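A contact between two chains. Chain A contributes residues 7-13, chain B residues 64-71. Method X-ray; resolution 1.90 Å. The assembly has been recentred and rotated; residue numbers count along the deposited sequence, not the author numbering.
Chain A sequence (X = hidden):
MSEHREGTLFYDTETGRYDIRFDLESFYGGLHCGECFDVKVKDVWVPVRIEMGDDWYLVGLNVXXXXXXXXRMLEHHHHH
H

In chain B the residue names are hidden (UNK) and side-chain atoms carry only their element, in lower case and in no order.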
ATOM      1  N   GLY A   7       5.657   3.642  -7.073  1.00 21.26           N
ATOM      2  CA  GLY A   7       4.346   3.671  -6.452  1.00 22.37           C
ATOM      3  C   GLY A   7       4.220   2.613  -5.372  1.00 22.19           C
ATOM      4  O   GLY A   7       5.194   1.958  -5.007  1.00 17.42           O
ATOM      5  N   THR A   8       3.009   2.443  -4.864  1.00 19.26           N
ATOM      6  CA  THR A   8       2.756   1.461  -3.823  1.00 13.91           C
ATOM      7  C   THR A   8       1.701   0.482  -4.305  1.00 16.53           C
ATOM      8  O   THR A   8       0.690   0.880  -4.886  1.00 17.31           O
ATOM      9  CB  THR A   8       2.257   2.136  -2.543  1.00 20.79           C
ATOM     10  OG1 THR A   8       1.098   2.918  -2.845  1.00 42.83           O
ATOM     11  CG2 THR A   8       3.325   3.038  -1.977  1.00 16.22           C
ATOM     12  N   LEU A   9       1.954  -0.796  -4.058  1.00 18.30           N
ATOM     13  CA  LEU A   9       1.063  -1.877  -4.466  1.00 13.98           C
ATOM     14  C   LEU A   9      -0.025  -2.115  -3.421  1.00 17.26           C
ATOM     15  O   LEU A   9       0.250  -2.145  -2.216  1.00 17.99           O
ATOM     16  CB  LEU A   9       1.894  -3.153  -4.672  1.00 12.31           C
ATOM     17  CG  LEU A   9       1.250  -4.389  -5.298  1.00 20.17           C
ATOM     18  CD1 LEU A   9       0.859  -4.111  -6.751  1.00 17.74           C
ATOM     19  CD2 LEU A   9       2.231  -5.547  -5.226  1.00 15.01           C
ATOM     20  N   PHE A  10      -1.266  -2.277  -3.879  1.00 17.95           N
ATOM     21  CA  PHE A  10      -2.379  -2.506  -2.965  1.00 19.39           C
ATOM     22  C   PHE A  10      -3.515  -3.260  -3.649  1.00 15.84           C
ATOM     23  O   PHE A  10      -3.628  -3.258  -4.878  1.00 21.90           O
ATOM     24  CB  PHE A  10      -2.886  -1.167  -2.404  1.00 21.21           C
ATOM     25  CG  PHE A  10      -3.739  -0.387  -3.364  1.00 22.79           C
ATOM     26  CD1 PHE A  10      -5.120  -0.580  -3.405  1.00 23.98           C
ATOM     27  CD2 PHE A  10      -3.165   0.526  -4.244  1.00 23.79           C
ATOM     28  CE1 PHE A  10      -5.918   0.123  -4.309  1.00 28.95           C
ATOM     29  CE2 PHE A  10      -3.952   1.235  -5.154  1.00 30.76           C
ATOM     30  CZ  PHE A  10      -5.330   1.033  -5.187  1.00 21.55           C
ATOM     31  N   TYR A  11      -4.350  -3.914  -2.853  1.00 26.51           N
ATOM     32  CA  TYR A  11      -5.467  -4.674  -3.402  1.00 26.31           C
ATOM     33  C   TYR A  11      -6.735  -3.832  -3.446  1.00 27.15           C
ATOM     34  O   TYR A  11      -7.123  -3.220  -2.449  1.00 27.86           O
ATOM     35  CB  TYR A  11      -5.720  -5.936  -2.569  1.00 35.02           C
ATOM     36  CG  TYR A  11      -6.808  -6.822  -3.140  1.00 31.45           C
ATOM     37  CD1 TYR A  11      -6.649  -7.441  -4.381  1.00 31.49           C
ATOM     38  CD2 TYR A  11      -8.006  -7.022  -2.451  1.00 39.96           C
ATOM     39  CE1 TYR A  11      -7.660  -8.238  -4.927  1.00 31.77           C
ATOM     40  CE2 TYR A  11      -9.021  -7.817  -2.984  1.00 37.81           C
ATOM     41  CZ  TYR A  11      -8.842  -8.420  -4.222  1.00 43.78           C
ATOM     42  OH  TYR A  11      -9.841  -9.200  -4.754  1.00 48.21           O
ATOM     43  N   ASP A  12      -7.378  -3.807  -4.607  1.00 31.64           N
ATOM     44  CA  ASP A  12      -8.608  -3.045  -4.782  1.00 34.24           C
ATOM     45  C   ASP A  12      -9.817  -3.969  -4.656  1.00 38.54           C
ATOM     46  O   ASP A  12     -10.007  -4.860  -5.478  1.00 39.93           O
ATOM     47  CB  ASP A  12      -8.621  -2.373  -6.151  1.00 30.02           C
ATOM     48  CG  ASP A  12      -9.817  -1.461  -6.334  1.00 40.28           C
ATOM     49  OD1 ASP A  12     -10.957  -1.936  -6.161  1.00 38.86           O
ATOM     50  OD2 ASP A  12      -9.616  -0.271  -6.648  1.00 45.93           O
ATOM     51  N   THR A  13     -10.634  -3.750  -3.631  1.00 45.16           N
ATOM     52  CA  THR A  13     -11.813  -4.580  -3.402  1.00 53.87           C
ATOM     53  C   THR A  13     -12.809  -4.619  -4.562  1.00 58.43           C
ATOM     54  O   THR A  13     -13.129  -5.695  -5.065  1.00 63.60           O
ATOM     55  CB  THR A  13     -12.557  -4.140  -2.130  1.00 55.10           C
ATOM     56  OG1 THR A  13     -11.696  -4.311  -0.996  1.00 50.59           O
ATOM     57  CG2 THR A  13     -13.818  -4.974  -1.932  1.00 58.35           C
TER
ATOM     58  N   UNK B  64      -9.673  10.224  -1.606  1.00 44.50           N
ATOM     59  CA  UNK B  64     -10.652   9.262  -2.099  1.00 45.76           C
ATOM     60  C   UNK B  64     -10.540   7.918  -1.383  1.00 41.32           C
ATOM     61  O   UNK B  64     -11.549   7.308  -1.031  1.00 41.67           O
ATOM     62  o   UNK B  64      -9.167   8.589  -3.911  1.00 48.18           O
ATOM     63  c   UNK B  64     -10.471   9.058  -3.609  1.00 47.38           C
ATOM     64  N   UNK B  65      -9.307   7.470  -1.168  1.00 36.45           N
ATOM     65  CA  UNK B  65      -9.061   6.196  -0.507  1.00 33.73           C
ATOM     66  C   UNK B  65      -7.709   6.202   0.201  1.00 26.07           C
ATOM     67  O   UNK B  65      -6.771   6.851  -0.248  1.00 27.07           O
ATOM     68  n   UNK B  65      -9.441   2.021  -5.254  1.00 55.29           N
ATOM     69  c   UNK B  65      -8.457   4.221  -3.795  1.00 45.20           C
ATOM     70  c   UNK B  65      -8.129   5.207  -2.684  1.00 40.44           C
ATOM     71  c   UNK B  65      -9.116   5.063  -1.536  1.00 33.19           C
ATOM     72  c   UNK B  65      -9.079   1.841  -3.993  1.00 50.58           C
ATOM     73  n   UNK B  65      -8.611   2.862  -3.283  1.00 51.93           N
ATOM     74  n   UNK B  65      -9.192   0.643  -3.438  1.00 47.23           N
ATOM     75  N   UNK B  66      -7.621   5.464   1.303  1.00 22.00           N
ATOM     76  CA  UNK B  66      -6.398   5.389   2.101  1.00 20.33           C
ATOM     77  C   UNK B  66      -5.322   4.439   1.572  1.00 17.05           C
ATOM     78  O   UNK B  66      -4.142   4.598   1.872  1.00 17.25           O
ATOM     79  c   UNK B  66      -6.750   4.982   3.532  1.00 19.87           C
ATOM     80  c   UNK B  66      -7.580   5.486   5.813  1.00 17.30           C
ATOM     81  c   UNK B  66      -7.247   6.092   4.462  1.00 31.63           C
ATOM     82  c   UNK B  66      -8.457   6.802   3.847  1.00 20.33           C
ATOM     83  N   UNK B  67      -5.739   3.456   0.790  1.00 20.09           N
ATOM     84  CA  UNK B  67      -4.833   2.448   0.248  1.00 22.63           C
ATOM     85  C   UNK B  67      -3.619   2.960  -0.517  1.00 15.89           C
ATOM     86  O   UNK B  67      -3.744   3.757  -1.445  1.00 15.27           O
ATOM     87  o   UNK B  67      -7.984   1.705  -0.540  1.00 33.97           O
ATOM     88  c   UNK B  67      -5.624   1.512  -0.662  1.00 24.44           C
ATOM     89  o   UNK B  67      -7.005   0.323   0.864  1.00 26.70           O
ATOM     90  c   UNK B  67      -6.967   1.147  -0.075  1.00 26.01           C
ATOM     91  N   UNK B  68      -2.436   2.490  -0.124  1.00 15.22           N
ATOM     92  CA  UNK B  68      -1.226   2.868  -0.834  1.00 13.44           C
ATOM     93  C   UNK B  68      -0.558   4.181  -0.477  1.00 16.52           C
ATOM     94  O   UNK B  68       0.470   4.531  -1.061  1.00 19.05           O
ATOM     95  N   UNK B  69      -1.127   4.918   0.467  1.00 14.75           N
ATOM     96  CA  UNK B  69      -0.522   6.185   0.856  1.00 13.28           C
ATOM     97  C   UNK B  69       0.839   5.937   1.494  1.00 18.15           C
ATOM     98  O   UNK B  69       1.041   4.920   2.165  1.00 15.44           O
ATOM     99  c   UNK B  69      -2.751   7.466   1.349  1.00 25.34           C
ATOM    100  c   UNK B  69      -1.414   6.916   1.860  1.00 16.29           C
ATOM    101  c   UNK B  69      -3.515   8.083   2.522  1.00 17.53           C
ATOM    102  c   UNK B  69      -2.509   8.507   0.261  1.00 20.72           C
ATOM    103  N   UNK B  70       1.775   6.852   1.264  1.00 15.83           N
ATOM    104  CA  UNK B  70       3.092   6.761   1.885  1.00 17.00           C
ATOM    105  C   UNK B  70       2.939   7.490   3.215  1.00 18.64           C
ATOM    106  O   UNK B  70       2.368   8.580   3.277  1.00 19.94           O
ATOM    107  c   UNK B  70       5.861   7.262  -0.769  1.00 54.41           C
ATOM    108  c   UNK B  70       4.598   6.651  -0.182  1.00 31.94           C
ATOM    109  n   UNK B  70       8.950   8.061   1.053  1.00 63.19           N
ATOM    110  n   UNK B  70       8.394   8.456  -1.140  1.00 62.91           N
ATOM    111  n   UNK B  70       6.895   7.408   0.255  1.00 59.84           N
ATOM    112  c   UNK B  70       8.080   7.974   0.054  1.00 63.14           C
ATOM    113  c   UNK B  70       4.158   7.448   1.034  1.00 25.61           C
ATOM    114  N   UNK B  71       3.436   6.883   4.282  1.00 13.65           N
ATOM    115  CA  UNK B  71       3.302   7.477   5.600  1.00 14.23           C
ATOM    116  C   UNK B  71       4.579   7.368   6.412  1.00 14.55           C
ATOM    117  O   UNK B  71       5.536   6.710   6.003  1.00 19.12           O
ATOM    118  c   UNK B  71       0.852   6.911   5.610  1.00 18.96           C
ATOM    119  c   UNK B  71       2.172   6.787   6.385  1.00 17.65           C
ATOM    120  c   UNK B  71       2.531   5.315   6.618  1.00 16.14           C
TER
HETATM  121  O   HOH W   1      -8.891  -1.710  -0.045  1.00 43.24           O

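Position 64 carries one carbon and then one oxygen, a short hydroxyl side chain. It does not reach chain A. It is serine, S64(B).

Position 65 has three carbons, a nitrogen, and then a carbon bearing two more nitrogens. That planar end is a guanidinium. One terminal nitrogen lies 2.7 Å from OD2 of D12(A), and the other lies 3.4 Å from CE1 of F10(A). The residue is arginine. R65(B) NH1 donates a hydrogen bond to D12(A) OD2 within a salt bridge. D12(A) OD2 sits at the edge of the guanidinium, where the N-H groups point. F10(A) CE1 lies over one face of the same group.

Position 66 has four carbons, forked at the second, and touches nothing on chain A. It is leucine. L66(B) opens a type II beta turn that closes at position 69.

Position 67 has two carbons, the second carrying two oxygens, a short carboxylate. Its CB is 4.0 Å from the centroid of the F10(A) ring, formed by CG, CD1, CD2, CE1, CE2 and CZ, and makes a CH-pi contact over its face. It is aspartate. D67(B) OD2 accepts a hydrogen bond from R65(B) NE at 3.0 Å, part of a salt bridge within chain B. Water 1 donates to D67(B) OD1 at 2.9 Å and, weakly, to Y11(A) O at 3.3 Å.

Position 68 has no side-chain atoms. Its backbone O accepts a very short hydrogen bond, 2.5 Å, from T8(A) OG1. Its phi of 83° and psi of 0° would jam a CB against the preceding carbonyl oxygen. An ideal CB would also clash with T8(A) OG1, at 2.7 Å. It is glycine, G68(B).

Position 69 has four carbons, forked at the second, and its CB points away from chain A. It is leucine. L69(B) N gives a weak 3.3 Å hydrogen bond to L66(B) O across the turn.

Position 70 again has three carbons, a nitrogen, and a carbon with two nitrogens. Its second side-chain carbon lies 4.2 Å from T8(A) CG2. It is arginine. R70(B) NH2 is hydrogen-bonded elsewhere in the structure.

Position 71 has one carbon carrying two others. It is out of reach of chain A. It is valine, V71(B).

The contact sets a chain B turn against a chain A strand. T8(A) and F10(A) point toward the turn, while L9(A) and Y11(A) point away. G68(B) permits the close approach at T8(A). R65(B) links D12(A) to D67(B), bringing two carboxylates from different chains to one guanidinium beside F10(A).

Chain B (64-71) SRLDGLRV
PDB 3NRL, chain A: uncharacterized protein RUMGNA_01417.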